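Local coordinates for protein ACDH-11, isoform b (Caenorhabditis elegans, PDB 4Y9J) that belongs to the acyl-CoA dehydrogenase family of flavoproteins and binds flavin-adenine dinucleotide in a four-chain assembly, at residues N276-P284 with T434-W445; E108-E116 with M146-K154. All coordinates share one frame; numbering follows the deposited sequence.

Contact 1. Residues N276-P284 with T434-W445; sequences NKLGTKQLP and TLLRDAQVTPIW. With UCC (S-{(3S,5R,9R)-1-[(2R,3S,4R,5R)-5-(6-amino-9H-purin-9-yl)-4-hydroxy-3-(phosphonooxy)tetrahydrofuran-2-yl]-3,5,9-trihydroxy-8,8-dimethyl-3,5-dioxido-10,14-dioxo-2,4,6-trioxa-11,15-diaza-3lambda~5~,5lambda~5~-diphosphaheptadecan-17-yl} undecanethioate), chain F.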
loop_
_atom_site.group_PDB
_atom_site.type_symbol
_atom_site.label_atom_id
_atom_site.label_comp_id
_atom_site.label_asym_id
_atom_site.label_seq_id
_atom_site.Cartn_x
_atom_site.Cartn_y
_atom_site.Cartn_z
ATOM N N ASN B 276 -5.229 9.796 10.061
ATOM C CA ASN B 276 -4.981 9.925 8.627
ATOM C C ASN B 276 -5.171 11.366 8.184
ATOM O O ASN B 276 -6.302 11.844 8.101
ATOM C CB ASN B 276 -5.954 8.965 7.914
ATOM C CG ASN B 276 -5.843 9.029 6.400
ATOM O OD1 ASN B 276 -5.001 9.696 5.802
ATOM N ND2 ASN B 276 -6.792 8.353 5.764
ATOM N N LYS B 277 -4.059 12.094 7.995
ATOM C CA LYS B 277 -4.063 13.563 8.056
ATOM C C LYS B 277 -3.805 14.158 6.700
ATOM O O LYS B 277 -3.056 13.569 5.871
ATOM C CB LYS B 277 -2.998 14.061 9.015
ATOM C CG LYS B 277 -3.180 13.514 10.432
ATOM C CD LYS B 277 -2.190 14.064 11.441
ATOM C CE LYS B 277 -0.890 13.243 11.341
ATOM N NZ LYS B 277 0.208 13.859 12.140
ATOM N N LEU B 278 -4.400 15.308 6.449
ATOM C CA LEU B 278 -4.094 16.066 5.223
ATOM C C LEU B 278 -2.613 16.290 4.985
ATOM O O LEU B 278 -2.061 16.078 3.855
ATOM C CB LEU B 278 -4.830 17.438 5.217
ATOM C CG LEU B 278 -4.461 18.445 4.125
ATOM C CD1 LEU B 278 -4.637 17.863 2.712
ATOM C CD2 LEU B 278 -5.278 19.736 4.327
ATOM N N GLY B 279 -1.996 16.812 6.045
ATOM C CA GLY B 279 -0.571 17.000 6.098
ATOM C C GLY B 279 -0.028 16.637 7.437
ATOM O O GLY B 279 -0.721 16.007 8.232
ATOM N N THR B 280 1.226 17.053 7.726
ATOM C CA THR B 280 1.955 16.510 8.860
ATOM C C THR B 280 2.015 14.976 8.866
ATOM O O THR B 280 2.126 14.321 9.934
ATOM C CB THR B 280 1.493 17.073 10.258
ATOM O OG1 THR B 280 0.258 16.485 10.659
ATOM C CG2 THR B 280 1.303 18.662 10.254
ATOM N N LYS B 281 1.947 14.379 7.686
ATOM C CA LYS B 281 1.908 12.940 7.573
ATOM C C LYS B 281 3.198 12.252 8.152
ATOM O O LYS B 281 3.147 11.087 8.506
ATOM C CB LYS B 281 1.711 12.495 6.064
ATOM C CG LYS B 281 0.366 12.864 5.470
ATOM C CD LYS B 281 0.197 12.240 4.045
ATOM C CE LYS B 281 -1.200 12.420 3.469
ATOM N NZ LYS B 281 -2.135 11.594 4.251
ATOM N N GLN B 282 4.280 12.987 8.199
ATOM C CA GLN B 282 5.531 12.561 8.776
ATOM C C GLN B 282 5.403 12.260 10.258
ATOM O O GLN B 282 6.119 11.387 10.790
ATOM C CB GLN B 282 6.653 13.626 8.610
ATOM C CG GLN B 282 6.756 14.329 7.252
ATOM C CD GLN B 282 5.849 15.559 7.139
ATOM O OE1 GLN B 282 4.825 15.690 7.797
ATOM N NE2 GLN B 282 6.241 16.436 6.303
ATOM N N LEU B 283 4.545 13.031 10.912
ATOM C CA LEU B 283 4.395 13.055 12.370
ATOM C C LEU B 283 3.436 11.964 12.873
ATOM O O LEU B 283 2.304 11.888 12.401
ATOM C CB LEU B 283 3.867 14.457 12.725
ATOM C CG LEU B 283 3.389 14.680 14.126
ATOM C CD1 LEU B 283 4.575 14.797 15.049
ATOM C CD2 LEU B 283 2.653 16.020 14.162
ATOM N N PRO B 284 3.829 11.168 13.879
ATOM C CA PRO B 284 2.815 10.211 14.315
ATOM C C PRO B 284 1.828 10.864 15.267
ATOM O O PRO B 284 2.256 11.370 16.309
ATOM C CB PRO B 284 3.613 9.171 15.049
ATOM C CG PRO B 284 4.927 9.801 15.311
ATOM C CD PRO B 284 5.168 10.849 14.354
ATOM N N THR B 434 3.679 19.255 -0.447
ATOM C CA THR B 434 3.880 19.080 0.977
ATOM C C THR B 434 3.840 20.424 1.746
ATOM O O THR B 434 3.313 20.482 2.832
ATOM C CB THR B 434 5.212 18.396 1.263
ATOM O OG1 THR B 434 5.246 17.128 0.581
ATOM C CG2 THR B 434 5.377 18.202 2.712
ATOM N N LEU B 435 4.464 21.438 1.176
ATOM C CA LEU B 435 4.508 22.752 1.776
ATOM C C LEU B 435 3.114 23.271 1.996
ATOM O O LEU B 435 2.842 23.856 3.070
ATOM C CB LEU B 435 5.304 23.750 0.923
ATOM C CG LEU B 435 6.779 23.373 0.726
ATOM C CD1 LEU B 435 7.342 24.291 -0.325
ATOM C CD2 LEU B 435 7.516 23.514 2.053
ATOM N N LEU B 436 2.197 23.060 1.050
ATOM C CA LEU B 436 0.821 23.557 1.205
ATOM C C LEU B 436 0.031 22.732 2.255
ATOM O O LEU B 436 -0.631 23.294 3.160
ATOM C CB LEU B 436 0.065 23.488 -0.110
ATOM C CG LEU B 436 -1.358 23.968 -0.107
ATOM C CD1 LEU B 436 -1.469 25.455 0.125
ATOM C CD2 LEU B 436 -2.007 23.594 -1.412
ATOM N N ARG B 437 0.103 21.397 2.136
ATOM C CA ARG B 437 -0.625 20.490 3.026
ATOM C C ARG B 437 -0.188 20.738 4.513
ATOM O O ARG B 437 -1.024 20.781 5.432
ATOM C CB ARG B 437 -0.419 19.045 2.574
ATOM C CG ARG B 437 -1.099 18.760 1.198
ATOM C CD ARG B 437 -1.134 17.285 0.936
ATOM N NE ARG B 437 0.162 16.756 0.630
ATOM C CZ ARG B 437 0.994 16.173 1.456
ATOM N NH1 ARG B 437 0.676 15.938 2.723
ATOM N NH2 ARG B 437 2.145 15.723 0.958
ATOM N N ASP B 438 1.108 20.840 4.716
ATOM C CA ASP B 438 1.710 21.126 6.007
ATOM C C ASP B 438 1.401 22.546 6.557
ATOM O O ASP B 438 1.028 22.696 7.718
ATOM C CB ASP B 438 3.213 20.805 6.011
ATOM C CG ASP B 438 3.523 19.242 5.847
ATOM O OD1 ASP B 438 2.588 18.369 5.707
ATOM O OD2 ASP B 438 4.758 18.849 5.884
ATOM N N ALA B 439 1.493 23.558 5.698
ATOM C CA ALA B 439 1.168 24.930 6.081
ATOM C C ALA B 439 -0.289 25.033 6.576
ATOM O O ALA B 439 -0.583 25.842 7.442
ATOM C CB ALA B 439 1.373 25.879 4.891
ATOM N N GLN B 440 -1.188 24.195 6.047
ATOM C CA GLN B 440 -2.577 24.162 6.461
ATOM C C GLN B 440 -2.791 23.710 7.915
ATOM O O GLN B 440 -3.837 23.981 8.493
ATOM C CB GLN B 440 -3.418 23.370 5.438
ATOM C CG GLN B 440 -4.869 23.142 5.770
ATOM C CD GLN B 440 -5.664 24.459 5.792
ATOM O OE1 GLN B 440 -5.833 25.088 6.884
ATOM N NE2 GLN B 440 -6.043 24.915 4.667
ATOM N N VAL B 441 -1.831 23.000 8.521
ATOM C CA VAL B 441 -1.979 22.719 9.946
ATOM C C VAL B 441 -1.918 24.017 10.842
ATOM O O VAL B 441 -2.516 24.088 11.918
ATOM C CB VAL B 441 -0.954 21.691 10.450
ATOM C CG1 VAL B 441 0.378 22.306 10.794
ATOM C CG2 VAL B 441 -1.574 20.954 11.644
ATOM N N THR B 442 -1.165 24.978 10.345
ATOM C CA THR B 442 -0.717 26.114 11.181
ATOM C C THR B 442 -1.860 27.059 11.659
ATOM O O THR B 442 -1.756 27.543 12.759
ATOM C CB THR B 442 0.485 26.880 10.620
ATOM O OG1 THR B 442 0.181 27.611 9.419
ATOM C CG2 THR B 442 1.651 25.995 10.357
ATOM N N PRO B 443 -2.919 27.283 10.870
ATOM C CA PRO B 443 -4.043 28.048 11.454
ATOM C C PRO B 443 -4.992 27.255 12.292
ATOM O O PRO B 443 -5.940 27.876 12.833
ATOM C CB PRO B 443 -4.778 28.585 10.200
ATOM C CG PRO B 443 -4.523 27.470 9.212
ATOM C CD PRO B 443 -3.096 27.142 9.396
ATOM N N ILE B 444 -4.756 25.936 12.459
ATOM C CA ILE B 444 -5.721 25.047 13.131
ATOM C C ILE B 444 -5.267 24.660 14.539
ATOM O O ILE B 444 -5.982 24.906 15.561
ATOM C CB ILE B 444 -6.059 23.831 12.270
ATOM C CG1 ILE B 444 -6.766 24.283 10.973
ATOM C CG2 ILE B 444 -6.981 22.879 13.037
ATOM C CD1 ILE B 444 -6.977 23.153 9.957
ATOM N N TRP B 445 -4.096 24.080 14.624
ATOM C CA TRP B 445 -3.649 23.615 15.917
ATOM C C TRP B 445 -3.024 24.701 16.765
ATOM O O TRP B 445 -2.706 25.758 16.267
ATOM C CB TRP B 445 -2.739 22.385 15.781
ATOM C CG TRP B 445 -1.373 22.523 15.154
ATOM C CD1 TRP B 445 -0.679 23.671 14.798
ATOM C CD2 TRP B 445 -0.506 21.434 14.888
ATOM N NE1 TRP B 445 0.496 23.333 14.261
ATOM C CE2 TRP B 445 0.669 21.967 14.351
ATOM C CE3 TRP B 445 -0.621 20.022 15.076
ATOM C CZ2 TRP B 445 1.755 21.141 13.959
ATOM C CZ3 TRP B 445 0.444 19.216 14.698
ATOM C CH2 TRP B 445 1.595 19.779 14.097
HETATM O OA1 UCC F . -2.668 21.520 19.114
HETATM C CA1 UCC F . -1.798 21.024 19.930
HETATM C CA2 UCC F . -0.443 20.381 19.612
HETATM C CA3 UCC F . 0.182 20.594 18.269
HETATM C CA4 UCC F . 1.725 20.838 18.376
HETATM C CA5 UCC F . 2.040 22.288 17.986
HETATM C CA6 UCC F . 3.250 22.372 17.124
HETATM C CA7 UCC F . 3.568 23.807 16.735
HETATM C CA8 UCC F . 4.866 23.538 16.085
HETATM C CA9 UCC F . 5.182 24.111 14.812
HETATM C C10 UCC F . 5.325 23.133 13.734
HETATM C C11 UCC F . 4.198 23.548 12.799
HETATM S S UCC F . -1.975 20.920 21.590
HETATM C CP1 UCC F . -3.613 21.602 22.052
HETATM C CP2 UCC F . -3.818 23.048 21.724
HETATM N NP1 UCC F . -5.024 23.608 22.369
HETATM C CP3 UCC F . -5.145 24.937 22.392
HETATM O OP1 UCC F . -4.388 25.714 21.810
HETATM C CP4 UCC F . -6.255 25.503 23.254
HETATM C CP5 UCC F . -7.094 26.481 22.418
HETATM N NP2 UCC F . -7.984 27.086 23.401
HETATM C CP6 UCC F . -7.659 28.115 24.182
HETATM O OP2 UCC F . -6.610 28.735 24.078
HETATM C CP8 UCC F . -8.750 28.549 25.140
HETATM O OP3 UCC F . -8.849 30.005 25.105
HETATM C CPB UCC F . -8.506 28.280 26.606
HETATM C CP7 UCC F . -7.118 28.564 27.199
HETATM C CP9 UCC F . -8.248 26.711 26.564
HETATM C CPA UCC F . -9.791 28.162 27.455
HETATM O O7 UCC F . -9.440 27.840 28.824
HETATM P P2 UCC F . -10.481 28.164 30.023
HETATM O O21 UCC F . -9.915 27.679 31.348
HETATM O O22 UCC F . -11.873 27.794 29.492
HETATM O O6 UCC F . -10.464 29.789 29.950
HETATM P P1 UCC F . -9.994 30.834 31.056
HETATM O O11 UCC F . -10.791 30.730 32.348
HETATM O O12 UCC F . -9.990 32.127 30.297
HETATM O "O5'" UCC F . -8.426 30.313 31.292
HETATM C "C5'" UCC F . -8.006 29.847 32.598
HETATM C "C4'" UCC F . -6.742 30.582 33.084
HETATM C "C3'" UCC F . -6.983 32.084 33.211
HETATM O "O3'" UCC F . -6.145 32.494 34.261
HETATM P P3 UCC F . -6.712 33.072 35.618
HETATM O O33 UCC F . -5.451 33.252 36.435
HETATM O O32 UCC F . -7.510 31.935 36.210
HETATM O O31 UCC F . -7.482 34.347 35.191
HETATM C "C2'" UCC F . -6.487 32.702 31.911
HETATM O "O2'" UCC F . -5.926 34.008 32.032
HETATM O "O4'" UCC F . -5.683 30.426 32.115
HETATM C "C1'" UCC F . -5.345 31.718 31.627
HETATM N N9 UCC F . -4.909 31.636 30.225
HETATM C C4 UCC F . -3.745 32.134 29.820
HETATM N N3 UCC F . -2.682 32.718 30.422
HETATM C C8 UCC F . -5.616 31.137 29.185
HETATM N N7 UCC F . -4.881 31.266 28.065
HETATM C C5 UCC F . -3.710 31.863 28.385
HETATM C C6 UCC F . -2.460 32.243 27.674
HETATM N N6 UCC F . -2.364 32.016 26.339
HETATM N N1 UCC F . -1.480 32.881 28.391
HETATM C C2 UCC F . -1.604 33.102 29.716
HETATM O O HOH W 1 2.508 15.696 5.037
#

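Contact 2. Residues E108-E116 with M146-K154; sequences EGVISIGYE and MAMTDGAVK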
loop_
_atom_site.group_PDB
_atom_site.type_symbol
_atom_site.label_atom_id
_atom_site.label_comp_id
_atom_site.label_asym_id
_atom_site.label_seq_id
_atom_site.Cartn_x
_atom_site.Cartn_y
_atom_site.Cartn_z
ATOM N N GLU B 108 22.433 20.073 17.412
ATOM C CA GLU B 108 22.353 21.487 16.977
ATOM C C GLU B 108 21.791 22.467 18.023
ATOM O O GLU B 108 21.753 23.688 17.782
ATOM C CB GLU B 108 21.551 21.624 15.669
ATOM C CG GLU B 108 22.281 20.951 14.506
ATOM C CD GLU B 108 23.416 21.742 13.925
ATOM O OE1 GLU B 108 23.677 22.886 14.393
ATOM O OE2 GLU B 108 24.097 21.209 13.039
ATOM N N GLY B 109 21.325 21.935 19.142
ATOM C CA GLY B 109 20.802 22.752 20.243
ATOM C C GLY B 109 19.585 23.522 19.872
ATOM O O GLY B 109 19.350 24.566 20.400
ATOM N N VAL B 110 18.722 22.967 18.999
ATOM C CA VAL B 110 17.517 23.638 18.676
ATOM C C VAL B 110 16.653 23.974 19.901
ATOM O O VAL B 110 15.941 24.980 19.887
ATOM C CB VAL B 110 16.734 22.776 17.654
ATOM C CG1 VAL B 110 15.327 23.181 17.619
ATOM C CG2 VAL B 110 17.448 22.837 16.323
ATOM N N ILE B 111 16.709 23.137 20.937
ATOM C CA ILE B 111 16.145 23.431 22.262
ATOM C C ILE B 111 17.206 24.106 23.146
ATOM O O ILE B 111 16.922 25.139 23.763
ATOM C CB ILE B 111 15.688 22.145 23.011
ATOM C CG1 ILE B 111 14.706 21.347 22.137
ATOM C CG2 ILE B 111 15.002 22.497 24.354
ATOM C CD1 ILE B 111 13.581 22.167 21.602
ATOM N N SER B 112 18.407 23.535 23.227
ATOM C CA SER B 112 19.409 24.004 24.178
ATOM C C SER B 112 19.730 25.455 24.073
ATOM O O SER B 112 20.018 26.116 25.075
ATOM C CB SER B 112 20.765 23.237 24.035
ATOM O OG SER B 112 20.448 21.907 23.738
ATOM N N ILE B 113 19.877 25.924 22.856
ATOM C CA ILE B 113 20.245 27.324 22.624
ATOM C C ILE B 113 19.272 28.239 23.394
ATOM O O ILE B 113 19.715 29.231 23.997
ATOM C CB ILE B 113 20.352 27.634 21.099
ATOM C CG1 ILE B 113 21.636 27.006 20.514
ATOM C CG2 ILE B 113 20.351 29.133 20.796
ATOM C CD1 ILE B 113 21.568 26.801 19.006
ATOM N N GLY B 114 17.979 27.938 23.399
ATOM C CA GLY B 114 17.004 28.773 24.082
ATOM C C GLY B 114 17.168 28.937 25.572
ATOM O O GLY B 114 16.636 29.891 26.145
ATOM N N TYR B 115 17.928 28.029 26.189
ATOM C CA TYR B 115 18.112 27.978 27.638
ATOM C C TYR B 115 19.578 28.016 28.117
ATOM O O TYR B 115 19.818 27.860 29.305
ATOM C CB TYR B 115 17.432 26.728 28.239
ATOM C CG TYR B 115 15.958 26.715 27.950
ATOM C CD1 TYR B 115 15.089 27.380 28.795
ATOM C CD2 TYR B 115 15.433 26.080 26.813
ATOM C CE1 TYR B 115 13.734 27.474 28.496
ATOM C CE2 TYR B 115 14.071 26.113 26.528
ATOM C CZ TYR B 115 13.205 26.789 27.405
ATOM O OH TYR B 115 11.851 26.877 27.157
ATOM N N GLU B 116 20.534 28.195 27.210
ATOM C CA GLU B 116 21.963 28.110 27.548
ATOM C C GLU B 116 22.312 29.235 28.556
ATOM O O GLU B 116 22.259 30.398 28.246
ATOM C CB GLU B 116 22.861 28.116 26.284
ATOM C CG GLU B 116 24.415 28.029 26.472
ATOM C CD GLU B 116 24.961 27.324 27.753
ATOM O OE1 GLU B 116 24.419 26.252 28.122
ATOM O OE2 GLU B 116 25.993 27.804 28.413
ATOM N N MET B 146 9.732 19.562 18.585
ATOM C CA MET B 146 10.635 20.596 19.124
ATOM C C MET B 146 9.812 21.704 19.832
ATOM O O MET B 146 10.222 22.188 20.900
ATOM C CB MET B 146 11.542 21.191 18.050
ATOM C CG MET B 146 12.559 20.235 17.478
ATOM S SD MET B 146 13.662 19.637 18.798
ATOM C CE MET B 146 13.346 17.931 18.941
ATOM N N ALA B 147 8.679 22.076 19.268
ATOM C CA ALA B 147 7.811 23.088 19.896
ATOM C C ALA B 147 7.361 22.665 21.287
ATOM O O ALA B 147 7.440 23.440 22.228
ATOM C CB ALA B 147 6.616 23.411 19.064
ATOM N N MET B 148 6.843 21.451 21.356
ATOM C CA MET B 148 6.312 20.910 22.562
ATOM C C MET B 148 7.403 20.676 23.602
ATOM O O MET B 148 7.109 20.797 24.786
ATOM C CB MET B 148 5.548 19.649 22.313
ATOM C CG MET B 148 4.285 19.893 21.554
ATOM S SD MET B 148 3.238 18.435 21.333
ATOM C CE MET B 148 4.286 17.358 20.461
ATOM N N THR B 149 8.620 20.363 23.138
ATOM C CA THR B 149 9.750 20.119 24.018
ATOM C C THR B 149 10.145 21.454 24.680
ATOM O O THR B 149 10.346 21.515 25.898
ATOM C CB THR B 149 10.900 19.458 23.243
ATOM O OG1 THR B 149 10.442 18.155 22.748
ATOM C CG2 THR B 149 12.169 19.383 24.034
ATOM N N ASP B 150 10.218 22.509 23.888
ATOM C CA ASP B 150 10.563 23.865 24.383
ATOM C C ASP B 150 9.496 24.329 25.363
ATOM O O ASP B 150 9.784 24.787 26.442
ATOM C CB ASP B 150 10.691 24.778 23.160
ATOM C CG ASP B 150 11.306 26.154 23.440
ATOM O OD1 ASP B 150 11.522 26.478 24.616
ATOM O OD2 ASP B 150 11.526 26.948 22.445
ATOM N N GLY B 151 8.247 24.089 25.018
ATOM C CA GLY B 151 7.128 24.469 25.855
ATOM C C GLY B 151 7.111 23.723 27.177
ATOM O O GLY B 151 6.802 24.314 28.207
ATOM N N ALA B 152 7.491 22.440 27.153
ATOM C CA ALA B 152 7.620 21.654 28.343
ATOM C C ALA B 152 8.700 22.177 29.276
ATOM O O ALA B 152 8.487 22.248 30.494
ATOM C CB ALA B 152 7.942 20.176 28.005
ATOM N N VAL B 153 9.876 22.464 28.714
ATOM C CA VAL B 153 10.963 23.062 29.539
ATOM C C VAL B 153 10.500 24.355 30.213
ATOM O O VAL B 153 10.712 24.541 31.421
ATOM C CB VAL B 153 12.203 23.340 28.738
ATOM C CG1 VAL B 153 13.212 24.030 29.607
ATOM C CG2 VAL B 153 12.792 22.043 28.150
ATOM N N LYS B 154 9.864 25.245 29.435
ATOM C CA LYS B 154 9.402 26.498 29.951
ATOM C C LYS B 154 8.387 26.273 31.056
ATOM O O LYS B 154 8.396 26.958 32.070
ATOM C CB LYS B 154 8.763 27.315 28.815
ATOM C CG LYS B 154 8.243 28.672 29.253
ATOM C CD LYS B 154 9.370 29.580 29.643
ATOM C CE LYS B 154 8.768 30.935 30.029
ATOM N NZ LYS B 154 9.447 32.070 29.381
#

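Contact 1. Residues N276-P284 with T434-W445
Gly279 and Arg437 bring the two backbones together, their CA atoms 4.6 Å apart, where the loop 276-284, with a type I beta turn from Thr280 to Leu283, meets segment 434-445, which starts as helix and runs on into turns. Asp438 receives that turn with both carboxylate oxygens. Thr280 N reaches Asp438 OD1 at 2.8 Å from above the carboxylate plane, whereas Gln282 NE2 donates to Asp438 OD2 at 2.9 Å, on its syn lone pair, in an almost straight bond (178°). Bending at chi2 (87°) carries the Gln282 amide back to this acid. A water joins Asp438 OD1, Lys281 N and Arg437 NH1; the same NH1 donates to an in-plane lone pair of Leu278 O at 3.0 Å. The rest of the guanidinium is fixed by salt bridges from NE to Glu428 and from NH2 to Glu73. At the apolar end, Thr280 CG2 packs 3.8 Å from Val441 CB, and Leu283 CD2 meets the edge of the Trp445 ring. UCC CA3 lies over one face of that indole, 3.3 Å from Trp445 CE3, and Val441 CG2 over the other. The loop thus links strands 269-274 and 285-298 to helix 432-439 beside FAD, with helix 44-74 against Gln282 and a second subunit against Leu278.

Contact 2. Residues E108-E116 with M146-K154
Ile111 is the bump that segment 108-116 presents to helix 146-154, its CA 6.0 Å from that of Asp150; further along, the CA atoms of Tyr115 and Val153 are 8.9 Å apart. The Ile111 side chain enters a hollow bounded by Met146, Thr149 and Asp150: its CD1 lies 3.8 Å from Met146 SD, while its CG1 rests 3.7 Å from Thr149 CG2. A bend at chi2 (-60°) sets Met146 SD against the end of Ile111, and Met146 CG also meets Val110 CG1. One turn further on, the relation is reversed: Val153 is the bump of the helix, its CG1 seated on the flat face of the Tyr115 ring in a CH-pi contact 3.6 Å from the centroid and 15° off the normal. The phenol extends beyond it to Asp150, where Tyr115 OH donates to Asp150 OD1 at 2.6 Å, nearly along the C-O axis, with ring and carboxylate almost perpendicular. Arg125 also bridges to OD1 and Gln128 bonds OD2, so this buried acid is held from several sides. Such interlocking of a connector between helices 96-107 and 121-135 with helix 143-158 is intramolecular packing within the helical N-terminal domain of an acyl-CoA dehydrogenase relative.

Overall arrangement
Along the chain, contact 2 closes before contact 1 opens, so the two lie in series. Their centres are 22 Å apart and their nearest atoms about 6 Å, without touching. Contact 1 joins the middle, strand-rich region to the C-terminal helices, beside FAD and a second subunit. Helix 304-338 relates the two: it touches Asp150 and Lys154 of contact 2 and also Leu435 and Asp438 in 434-445. Both reach the UCC pocket through their second segments: Trp445 takes part in contact 1, whereas Ala147 faces away from 108-116. Contact 1 and this shared helix thus place the bound groups where regions of the acyl-CoA dehydrogenase fold converge; contact 2 is internal packing of the N-terminal helices, with one helix face turned to the UCC pocket.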